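Local coordinates for protein neutral ceramidase (PDB 2ZWS) that hydrolyses the N-acyl linkage of ceramides to give sphingosine and a free fatty acid, using a bound zinc ion, and also runs the reverse synthesis, at residues V57-D62 and D128-S133; G53-Y58 and R136-L141. All coordinates share one frame; numbering follows the deposited sequence.

Interaction 1 (V57-D62 and D128-S133); sequences VYVNTD and DGIVRS. With FMT (formic acid), chain E.
Val-59 and Ile-130 lie at the point where strand 55-61 and helix 120-138 come nearest in this contact, with their CA atoms 7.5 Å apart. Here the strand turns two alternate side chains, Val-59 and Thr-61, onto the helix. Val-59 presents its CG1 methyl, which is anti to the backbone N (chi1 -175°). That methyl is 4.4 Å from Ile-130 CG2, a loose apolar touch, and 3.8 Å from Ser-133 OG, three residues further along the helix. Ile-130 does not aim its CB at the strand; its branches do the reaching. CG2 goes to Val-59, while the methyl of Thr-61 lies aslant over the CG1-CD1 end, with Thr-61 CG2 3.9 Å from Ile-130 CG1.

The two buried hydroxyls at this interface are both bonded away from the partner segment. Ser-133 OG folds back between its own backbone N and carbonyl carbon (chi1 74°) and donates to Ile-130 O at 2.7 Å, so the oxygen meeting Val-59 already has its proton engaged within the helix. Thr-61 OG1 bonds to Ala-94 O of the adjacent strand 91-95, and the residue's methyl is the part that meets the helix.

On the other side of the strand, Asn-60, inferred to bind substrate, donates from ND2 to O2 of a formic acid molecule, probably from the crystallisation liquor, at 2.8 Å. The strand and helix segments run at 136° to each other, their axes 9.8 Å apart at closest approach. This is a helix packed on one face of the mixed beta-sheet that includes strands 41-49, 55-61 and 91-95, with Ser-133 also touching Ala-42 and Ala-44; the other face of the strand carries Asn-60, toward the inferred substrate site.

Interaction 2 (G53-Y58 and R136-L141); sequences GRRLVY and RAQARL
Arg-55 stretches its guanidinium from the start of strand 55-61 to the C-terminal end of helix 120-138, where Gln-138 and Leu-141 meet it. The arm leaves the backbone with CG anti to N, runs straight through chi2 and then bends at chi3 (-61°), which brings the NH1 edge of the guanidinium to Gln-138. The glutamine starts differently: its CG sits between the backbone N and the carbonyl carbon (chi1 72°), and beyond it the chain is extended. The two side chains cross at about a right angle, with the guanidinium and amide planes 63° apart.

Gln-138 NE2 comes to the guanidinium edge, close to its plane, 3.5 Å from Arg-55 NH1. Both nitrogens are donors, so they do not bond to each other. What they share is Tyr-86 OH, hydrogen-bonded to Arg-55 NH1 and weakly to Gln-138 NE2. The aliphatic part of the glutamine also touches the arginine, its CB lying 3.8 Å from Arg-55 NH1.

Leu-141, just past the helix, offers a methyl: its CD1 approaches Arg-55 NH2 obliquely at 3.4 Å. A water gives the contact its polar bridge, accepting from Arg-55 NH2 at 3.1 Å and donating to Gln-138 O at 3.2 Å. The charge itself is answered by Glu-48, whose OE2 forms a salt bridge with Arg-55 NH2.

The whole contact lies near the surface, around the end of the helix. Glu-48 belongs to strand 41-49, the antiparallel neighbour of strand 55-61, and Val-46 of that strand packs against Arg-55, Ala-137 and Leu-141. Tyr-86 comes from the loop between helix 68-81 and strand 91-95, while Leu-141 leads directly into strand 142-152.

Both interactions join strand 55-61 to helix 120-138, with centres 12 Å apart, and their strand segments share Val-57 and Tyr-58. Since the two elements run in roughly opposing directions, the later part of the strand faces an earlier part of the helix in interaction 1, and the strand's start faces the helix end in interaction 2. Interaction 1 is the buried half, made by methyl groups and by hydroxyl side chains whose polar ends are bonded within the helix or to the next strand. Interaction 2 lies nearer the surface and relies on a long arginine, an amide, a leucine methyl beside the guanidinium and a bridging water. The buried areas are similar, 142 and 128 Å².

Interaction 1 (V57-D62 and D128-S133)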
# COMPACT_ATOMS: atom_id res chain seq x y z
N VAL A 57 -2.44 11.98 12.87
CA VAL A 57 -1.79 10.70 12.60
C VAL A 57 -1.86 10.38 11.09
O VAL A 57 -2.91 10.50 10.44
CB VAL A 57 -2.32 9.54 13.51
CG1 VAL A 57 -3.82 9.31 13.32
CG2 VAL A 57 -1.52 8.26 13.29
N TYR A 58 -0.70 10.00 10.56
CA TYR A 58 -0.55 9.56 9.18
C TYR A 58 -0.11 8.10 9.19
O TYR A 58 0.80 7.72 9.95
CB TYR A 58 0.53 10.43 8.48
CG TYR A 58 0.94 9.91 7.14
CD1 TYR A 58 2.03 9.04 7.00
CD2 TYR A 58 0.22 10.28 6.01
CE1 TYR A 58 2.40 8.54 5.76
CE2 TYR A 58 0.59 9.81 4.74
CZ TYR A 58 1.67 8.93 4.63
OH TYR A 58 2.02 8.46 3.39
N VAL A 59 -0.84 7.26 8.45
CA VAL A 59 -0.49 5.84 8.37
C VAL A 59 -0.24 5.46 6.92
O VAL A 59 -1.10 5.72 6.05
CB VAL A 59 -1.61 4.90 8.98
CG1 VAL A 59 -1.16 3.46 8.98
CG2 VAL A 59 -2.02 5.34 10.41
N ASN A 60 0.93 4.91 6.62
CA ASN A 60 1.16 4.39 5.28
C ASN A 60 1.15 2.85 5.33
O ASN A 60 1.69 2.25 6.26
CB ASN A 60 2.50 4.88 4.68
CG ASN A 60 2.57 4.70 3.17
OD1 ASN A 60 1.66 5.08 2.43
ND2 ASN A 60 3.69 4.19 2.73
N THR A 61 0.45 2.23 4.38
CA THR A 61 0.19 0.80 4.41
C THR A 61 0.76 0.08 3.18
O THR A 61 0.70 0.60 2.03
CB THR A 61 -1.34 0.52 4.48
OG1 THR A 61 -1.99 1.02 3.29
CG2 THR A 61 -1.97 1.14 5.78
N ASP A 62 1.29 -1.12 3.42
CA ASP A 62 1.79 -1.97 2.34
C ASP A 62 0.62 -2.70 1.61
O ASP A 62 0.52 -3.93 1.65
CB ASP A 62 2.78 -3.01 2.89
CG ASP A 62 4.10 -2.42 3.38
OD1 ASP A 62 4.68 -1.54 2.69
OD2 ASP A 62 4.62 -2.89 4.41
N ASP A 128 -7.69 -4.21 11.50
CA ASP A 128 -7.15 -4.45 12.85
C ASP A 128 -5.70 -4.01 12.95
O ASP A 128 -5.29 -3.46 13.96
CB ASP A 128 -7.25 -5.92 13.24
CG ASP A 128 -8.67 -6.37 13.51
OD1 ASP A 128 -9.59 -5.52 13.60
OD2 ASP A 128 -8.87 -7.60 13.62
N GLY A 129 -4.91 -4.30 11.93
CA GLY A 129 -3.49 -3.92 11.96
C GLY A 129 -3.26 -2.42 11.83
O GLY A 129 -2.33 -1.87 12.44
N ILE A 130 -4.10 -1.74 11.05
CA ILE A 130 -3.99 -0.28 10.98
C ILE A 130 -4.25 0.30 12.37
O ILE A 130 -3.49 1.16 12.89
CB ILE A 130 -4.96 0.33 9.94
CG1 ILE A 130 -4.47 -0.03 8.53
CG2 ILE A 130 -5.09 1.86 10.12
CD1 ILE A 130 -5.46 0.29 7.36
N VAL A 131 -5.33 -0.15 13.00
CA VAL A 131 -5.62 0.33 14.35
C VAL A 131 -4.46 -0.01 15.32
O VAL A 131 -4.02 0.84 16.08
CB VAL A 131 -6.98 -0.23 14.86
CG1 VAL A 131 -7.20 0.12 16.36
CG2 VAL A 131 -8.12 0.29 14.00
N ARG A 132 -3.92 -1.22 15.24
CA ARG A 132 -2.82 -1.62 16.13
C ARG A 132 -1.59 -0.74 15.89
O ARG A 132 -0.89 -0.37 16.81
CB ARG A 132 -2.48 -3.08 15.87
CG ARG A 132 -1.55 -3.71 16.91
CD ARG A 132 -1.24 -5.22 16.57
NE ARG A 132 -2.40 -5.90 15.99
CZ ARG A 132 -2.49 -6.36 14.73
NH1 ARG A 132 -1.45 -6.33 13.87
NH2 ARG A 132 -3.65 -6.89 14.35
N SER A 133 -1.35 -0.33 14.64
CA SER A 133 -0.16 0.52 14.36
C SER A 133 -0.29 1.88 15.06
O SER A 133 0.70 2.43 15.58
CB SER A 133 0.10 0.65 12.85
OG SER A 133 -0.84 1.51 12.25
C FMT E . 6.51 1.80 2.98
O1 FMT E . 6.66 0.58 2.65
O2 FMT E . 5.64 2.37 3.70

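Interaction 2 (G53-Y58 and R136-L141)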
# COMPACT_ATOMS: atom_id res chain seq x y z
N GLY A 53 -1.23 20.28 21.98
CA GLY A 53 -1.62 19.80 20.63
C GLY A 53 -2.81 18.87 20.65
O GLY A 53 -2.79 17.85 21.33
N ARG A 54 -3.75 19.05 19.73
CA ARG A 54 -3.45 19.14 18.32
C ARG A 54 -2.51 17.98 17.97
O ARG A 54 -1.27 18.02 18.09
CB ARG A 54 -3.04 20.50 17.81
CG ARG A 54 -4.21 21.48 17.77
CD ARG A 54 -4.43 22.06 16.37
NE ARG A 54 -5.72 22.72 16.29
CZ ARG A 54 -6.74 22.36 15.51
NH1 ARG A 54 -6.64 21.33 14.68
NH2 ARG A 54 -7.88 23.04 15.55
N ARG A 55 -3.18 16.90 17.62
CA ARG A 55 -2.53 15.69 17.18
C ARG A 55 -3.04 15.35 15.77
O ARG A 55 -4.23 15.50 15.48
CB ARG A 55 -2.86 14.56 18.14
CG ARG A 55 -2.45 13.19 17.68
CD ARG A 55 -2.93 12.10 18.66
NE ARG A 55 -2.37 12.26 20.01
CZ ARG A 55 -2.37 11.31 20.94
NH1 ARG A 55 -2.91 10.12 20.70
NH2 ARG A 55 -1.85 11.56 22.12
N LEU A 56 -2.11 14.88 14.94
CA LEU A 56 -2.40 14.27 13.65
C LEU A 56 -1.83 12.87 13.65
O LEU A 56 -0.84 12.60 14.32
CB LEU A 56 -1.71 15.07 12.54
CG LEU A 56 -2.13 16.54 12.39
CD1 LEU A 56 -1.23 17.19 11.37
CD2 LEU A 56 -3.58 16.69 11.98
N VAL A 57 -2.44 11.98 12.87
CA VAL A 57 -1.79 10.70 12.60
C VAL A 57 -1.86 10.38 11.09
O VAL A 57 -2.91 10.50 10.44
CB VAL A 57 -2.32 9.54 13.51
CG1 VAL A 57 -3.82 9.31 13.32
CG2 VAL A 57 -1.52 8.26 13.29
N TYR A 58 -0.70 10.00 10.56
CA TYR A 58 -0.55 9.56 9.18
C TYR A 58 -0.11 8.10 9.19
O TYR A 58 0.80 7.72 9.95
CB TYR A 58 0.53 10.43 8.48
CG TYR A 58 0.94 9.91 7.14
CD1 TYR A 58 2.03 9.04 7.00
CD2 TYR A 58 0.22 10.28 6.01
CE1 TYR A 58 2.40 8.54 5.76
CE2 TYR A 58 0.59 9.81 4.74
CZ TYR A 58 1.67 8.93 4.63
OH TYR A 58 2.02 8.46 3.39
N ARG A 136 0.19 1.45 18.81
CA ARG A 136 1.61 1.34 19.11
C ARG A 136 2.31 2.68 19.02
O ARG A 136 3.11 3.02 19.87
CB ARG A 136 2.30 0.31 18.21
CG ARG A 136 1.79 -1.08 18.50
CD ARG A 136 2.31 -2.10 17.50
NE ARG A 136 2.09 -3.46 18.03
CZ ARG A 136 2.43 -4.57 17.38
NH1 ARG A 136 2.98 -4.51 16.17
NH2 ARG A 136 2.21 -5.76 17.94
N ALA A 137 1.99 3.45 17.98
CA ALA A 137 2.57 4.77 17.81
C ALA A 137 2.24 5.71 18.97
O ALA A 137 3.12 6.36 19.49
CB ALA A 137 2.17 5.38 16.47
N GLN A 138 0.97 5.77 19.35
CA GLN A 138 0.58 6.69 20.41
C GLN A 138 1.14 6.29 21.78
O GLN A 138 1.29 7.16 22.64
CB GLN A 138 -0.92 6.85 20.47
CG GLN A 138 -1.63 5.62 21.00
CD GLN A 138 -3.14 5.73 20.93
OE1 GLN A 138 -3.86 4.90 21.50
NE2 GLN A 138 -3.63 6.74 20.23
N ALA A 139 1.49 5.01 21.97
CA ALA A 139 2.10 4.55 23.24
C ALA A 139 3.61 4.85 23.28
O ALA A 139 4.27 4.63 24.32
CB ALA A 139 1.86 3.06 23.42
N ARG A 140 4.15 5.36 22.18
CA ARG A 140 5.58 5.65 22.06
C ARG A 140 5.87 7.13 21.80
O ARG A 140 6.93 7.50 21.30
CB ARG A 140 6.22 4.77 20.97
CG ARG A 140 6.18 3.27 21.31
CD ARG A 140 6.48 2.41 20.11
NE ARG A 140 6.59 0.99 20.48
CZ ARG A 140 5.58 0.21 20.87
NH1 ARG A 140 4.34 0.68 21.00
NH2 ARG A 140 5.82 -1.07 21.18
N LEU A 141 4.94 8.00 22.20
CA LEU A 141 5.14 9.43 21.99
C LEU A 141 6.41 9.91 22.70
O LEU A 141 6.69 9.50 23.83
CB LEU A 141 3.92 10.25 22.41
CG LEU A 141 2.75 10.25 21.40
CD1 LEU A 141 1.44 10.65 22.07
CD2 LEU A 141 3.05 11.17 20.24
O HOH W 1 -1.19 8.97 23.66